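PDB 3LP5: putative cell surface hydrolase from Lactobacillus plantarum, which is probably a hydrolase of the alpha/beta-hydrolase fold at the cell surface, with a substrate that has not been established. Local coordinates for residues 19-23 / 219-224; 181-185 / 210-214. One frame throughout, in Å; residues are numbered along the deposited sequence.

Contact 1: 19-23 / 219-224; sequences RFDSL and QNKQIV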
# COMPACT_ATOMS: atom_id res chain seq x y z
N ARG A 19 -13.63 -3.61 -0.93
CA ARG A 19 -13.13 -2.32 -0.49
C ARG A 19 -12.09 -1.79 -1.48
O ARG A 19 -12.20 -0.65 -1.97
CB ARG A 19 -12.53 -2.36 0.92
CG ARG A 19 -12.23 -0.95 1.39
CD ARG A 19 -11.28 -0.87 2.58
NE ARG A 19 -11.81 -1.46 3.81
CZ ARG A 19 -12.51 -0.79 4.71
NH1 ARG A 19 -12.80 0.50 4.56
NH2 ARG A 19 -12.93 -1.41 5.78
N PHE A 20 -11.07 -2.59 -1.77
CA PHE A 20 -10.06 -2.19 -2.78
C PHE A 20 -10.66 -1.67 -4.09
O PHE A 20 -10.32 -0.57 -4.54
CB PHE A 20 -9.06 -3.31 -3.02
CG PHE A 20 -7.86 -2.91 -3.85
CD1 PHE A 20 -6.79 -2.22 -3.26
CD2 PHE A 20 -7.79 -3.25 -5.19
CE1 PHE A 20 -5.66 -1.89 -3.99
CE2 PHE A 20 -6.68 -2.94 -5.99
CZ PHE A 20 -5.58 -2.24 -5.39
N ASP A 21 -11.55 -2.46 -4.71
CA ASP A 21 -12.15 -2.10 -5.99
C ASP A 21 -12.97 -0.80 -5.86
O ASP A 21 -12.92 0.05 -6.74
CB ASP A 21 -13.07 -3.23 -6.47
CG ASP A 21 -12.27 -4.49 -6.95
OD1 ASP A 21 -11.02 -4.54 -6.81
OD2 ASP A 21 -12.91 -5.44 -7.48
N SER A 22 -13.69 -0.67 -4.76
CA SER A 22 -14.42 0.54 -4.50
C SER A 22 -13.51 1.75 -4.39
O SER A 22 -13.83 2.81 -4.95
CB SER A 22 -15.25 0.41 -3.23
OG SER A 22 -16.29 -0.52 -3.47
N LEU A 23 -12.39 1.60 -3.67
CA LEU A 23 -11.41 2.67 -3.57
C LEU A 23 -10.91 3.14 -4.91
O LEU A 23 -10.82 4.34 -5.12
CB LEU A 23 -10.19 2.28 -2.68
CG LEU A 23 -10.54 1.98 -1.20
CD1 LEU A 23 -9.28 1.54 -0.40
CD2 LEU A 23 -11.21 3.20 -0.56
N GLN A 219 -16.42 5.40 5.30
CA GLN A 219 -14.98 5.14 5.43
C GLN A 219 -14.20 5.19 4.11
O GLN A 219 -13.05 5.66 4.11
CB GLN A 219 -14.62 3.92 6.34
CG GLN A 219 -15.07 2.57 5.88
CD GLN A 219 -15.14 1.49 6.99
OE1 GLN A 219 -15.87 1.60 7.99
NE2 GLN A 219 -14.43 0.42 6.76
N ASN A 220 -14.77 4.69 3.01
CA ASN A 220 -14.08 4.80 1.71
C ASN A 220 -13.90 6.26 1.23
O ASN A 220 -12.88 6.61 0.65
CB ASN A 220 -14.83 3.97 0.64
CG ASN A 220 -14.79 2.45 0.96
OD1 ASN A 220 -14.01 2.01 1.80
ND2 ASN A 220 -15.66 1.67 0.31
N LYS A 221 -14.89 7.10 1.46
CA LYS A 221 -14.73 8.53 1.11
C LYS A 221 -13.56 9.21 1.82
O LYS A 221 -12.84 9.95 1.20
CB LYS A 221 -16.01 9.34 1.38
CG LYS A 221 -17.15 8.97 0.39
CD LYS A 221 -18.21 10.13 0.28
CE LYS A 221 -19.22 10.16 1.43
NZ LYS A 221 -19.71 11.55 1.78
N GLN A 222 -13.41 8.96 3.12
CA GLN A 222 -12.29 9.47 3.92
C GLN A 222 -10.97 8.92 3.41
O GLN A 222 -10.01 9.67 3.29
CB GLN A 222 -12.42 9.06 5.39
CG GLN A 222 -13.56 9.77 6.07
CD GLN A 222 -13.83 9.36 7.55
OE1 GLN A 222 -14.92 9.59 8.04
NE2 GLN A 222 -12.85 8.85 8.25
N ILE A 223 -10.92 7.62 3.12
CA ILE A 223 -9.72 7.01 2.65
C ILE A 223 -9.31 7.60 1.29
O ILE A 223 -8.13 7.96 1.10
CB ILE A 223 -9.84 5.49 2.58
CG1 ILE A 223 -9.89 4.96 4.02
CG2 ILE A 223 -8.60 4.88 1.84
CD1 ILE A 223 -10.09 3.47 4.11
N VAL A 224 -10.26 7.73 0.36
CA VAL A 224 -9.96 8.34 -0.99
C VAL A 224 -9.53 9.79 -0.78
O VAL A 224 -8.59 10.24 -1.43
CB VAL A 224 -11.21 8.27 -1.91
CG1 VAL A 224 -11.08 9.18 -3.18
CG2 VAL A 224 -11.40 6.81 -2.33
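Leu23 and Asn220 form the closest backbone pair, with CA atoms 6.3 Å apart, where helical segments 19-23 and 219-224 cross at -55° and their axes approach to 10.4 Å. The apolar part centres on Leu23. Its CD2 meets Ile223 CG2 at 3.9 Å and Val224 CG2 at 4.0 Å, and the Asn220 side chain, running across Leu23 at about a right angle, brings CB to 3.9 Å from the same methyl. Beside this patch, Asn220 turns its amide toward the other helix. Arg19 reaches it with CG anti to the backbone N and a bend at chi3, which carry the guanidinium across to helix 217-231. There NH1 gives a weak hydrogen bond to Asn220 OD1, 3.4 Å long and bent to 127° at the hydrogen; the guanidinium and Asn220 amide planes stand 79° apart. The stronger polar grip on Arg19 comes from elsewhere, NH2 bonding to the carbonyl oxygen of Thr212. Ile223 CD1 lies obliquely against NH1. Arg19 and Phe20 also rest on His105 of strand 99-105. Through the Leu23 contacts the first helix of the alpha/beta-hydrolase fold, 17-30, packs on a late one, 217-231, near a GxSxG sequence resembling a nucleophile elbow.

Contact 2: 181-185 / 210-214; sequences GTVPY and ANTAH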
# COMPACT_ATOMS: atom_id res chain seq x y z
N GLY A 181 -13.79 -10.43 8.34
CA GLY A 181 -12.33 -10.26 8.33
C GLY A 181 -12.07 -8.93 9.04
O GLY A 181 -12.76 -7.92 8.73
N THR A 182 -11.19 -8.95 10.05
CA THR A 182 -10.65 -7.69 10.59
C THR A 182 -9.25 -7.94 11.20
O THR A 182 -8.93 -9.04 11.63
CB THR A 182 -11.69 -6.80 11.49
OG1 THR A 182 -11.37 -6.78 12.89
CG2 THR A 182 -13.18 -7.09 11.24
N VAL A 183 -8.40 -6.93 11.19
CA VAL A 183 -7.08 -7.03 11.79
C VAL A 183 -7.13 -6.14 13.07
O VAL A 183 -7.78 -5.09 13.08
CB VAL A 183 -5.99 -6.55 10.81
CG1 VAL A 183 -5.97 -7.43 9.57
CG2 VAL A 183 -6.23 -5.12 10.38
N PRO A 184 -6.44 -6.56 14.15
CA PRO A 184 -6.49 -5.74 15.36
C PRO A 184 -5.60 -4.53 15.26
O PRO A 184 -4.51 -4.57 14.64
CB PRO A 184 -5.99 -6.67 16.46
CG PRO A 184 -5.51 -7.83 15.84
CD PRO A 184 -5.83 -7.88 14.39
N TYR A 185 -6.08 -3.47 15.88
CA TYR A 185 -5.32 -2.25 15.98
C TYR A 185 -3.91 -2.50 16.52
O TYR A 185 -2.96 -1.95 16.00
CB TYR A 185 -6.07 -1.21 16.84
CG TYR A 185 -5.15 -0.08 17.13
CD1 TYR A 185 -4.82 0.83 16.11
CD2 TYR A 185 -4.49 0.01 18.36
CE1 TYR A 185 -3.93 1.89 16.35
CE2 TYR A 185 -3.55 1.05 18.60
CZ TYR A 185 -3.30 1.99 17.58
OH TYR A 185 -2.41 3.00 17.77
N ALA A 210 -11.41 1.25 9.41
CA ALA A 210 -10.46 0.88 8.33
C ALA A 210 -9.88 -0.51 8.53
O ALA A 210 -9.43 -1.12 7.56
CB ALA A 210 -9.32 1.92 8.13
N ASN A 211 -9.95 -1.06 9.75
CA ASN A 211 -9.38 -2.40 10.01
C ASN A 211 -10.31 -3.55 9.57
O ASN A 211 -9.90 -4.70 9.62
CB ASN A 211 -9.09 -2.59 11.51
CG ASN A 211 -7.91 -1.75 12.00
OD1 ASN A 211 -7.24 -1.08 11.22
ND2 ASN A 211 -7.71 -1.73 13.32
N THR A 212 -11.59 -3.23 9.26
CA THR A 212 -12.56 -4.26 8.93
C THR A 212 -12.41 -4.59 7.47
O THR A 212 -12.05 -3.72 6.66
CB THR A 212 -14.03 -3.78 9.14
OG1 THR A 212 -14.24 -2.56 8.38
CG2 THR A 212 -14.28 -3.49 10.58
N ALA A 213 -12.68 -5.85 7.14
CA ALA A 213 -12.66 -6.34 5.75
C ALA A 213 -13.78 -5.70 4.92
O ALA A 213 -13.55 -5.22 3.82
CB ALA A 213 -12.82 -7.86 5.74
N HIS A 214 -14.99 -5.73 5.47
CA HIS A 214 -16.18 -5.17 4.82
C HIS A 214 -16.20 -3.66 4.97
O HIS A 214 -16.34 -3.12 6.06
CB HIS A 214 -17.43 -5.78 5.46
CG HIS A 214 -17.83 -7.11 4.91
ND1 HIS A 214 -16.97 -7.90 4.16
CD2 HIS A 214 -18.99 -7.81 5.01
CE1 HIS A 214 -17.60 -9.03 3.83
NE2 HIS A 214 -18.82 -9.00 4.33
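Asn211 meets Val183 through both backbone and side chain. Its carbonyl oxygen accepts Val183 N at 3.1 Å with 158° at the hydrogen, the donor slightly tilted from the carbonyl plane, and also receives a CA-H...O contact from Thr182 CA at 3.2 Å. With CG anti to its own carbonyl carbon, the Asn211 side chain runs across that of Val183 at about a right angle, and CB lies 3.2 Å from Val183 O. The amide reaches the start of helix 185-188, ND2 coming to 3.9 Å from Tyr185 CB, while OD1 accepts the backbone N of Gly173. Thr212 pairs with Thr182 as a single antiparallel bridge of the non-hydrogen-bonded kind, joining the loops that follow strands 167-172 and 201-206; in alpha/beta hydrolases such loops commonly carry the acid and the histidine of the catalytic triad. The two threonine side chains lie side by side and point the same way, with their CG2 atoms 3.8 Å apart. Ala213 supplies the other flanking bond, N to Gly181 O at 2.6 Å and 155°, with the donor well above the carbonyl plane, 40° out. Ala213 CB sits 3.0 Å from that same oxygen, beside a glycine preceded by a cis peptide.

In the fold
From the N terminus, the chain leaves strand 7-10, enters helix 17-30 and there lays down the first half of contact 1, which is completed 196 residues later by helix 217-231. Contact 2 is nested inside that long loop: segment 181-185, after strand 167-172, is met 25 residues on by segment 210-214, after edge strand 201-206. The outer closure thus brings an early helix to a late one, and the inner closure joins two neighbouring strand-to-helix loops. Their centres lie 14 Å apart, yet they touch directly, the Arg19 guanidinium joining the helix pair to the 210-214 loop.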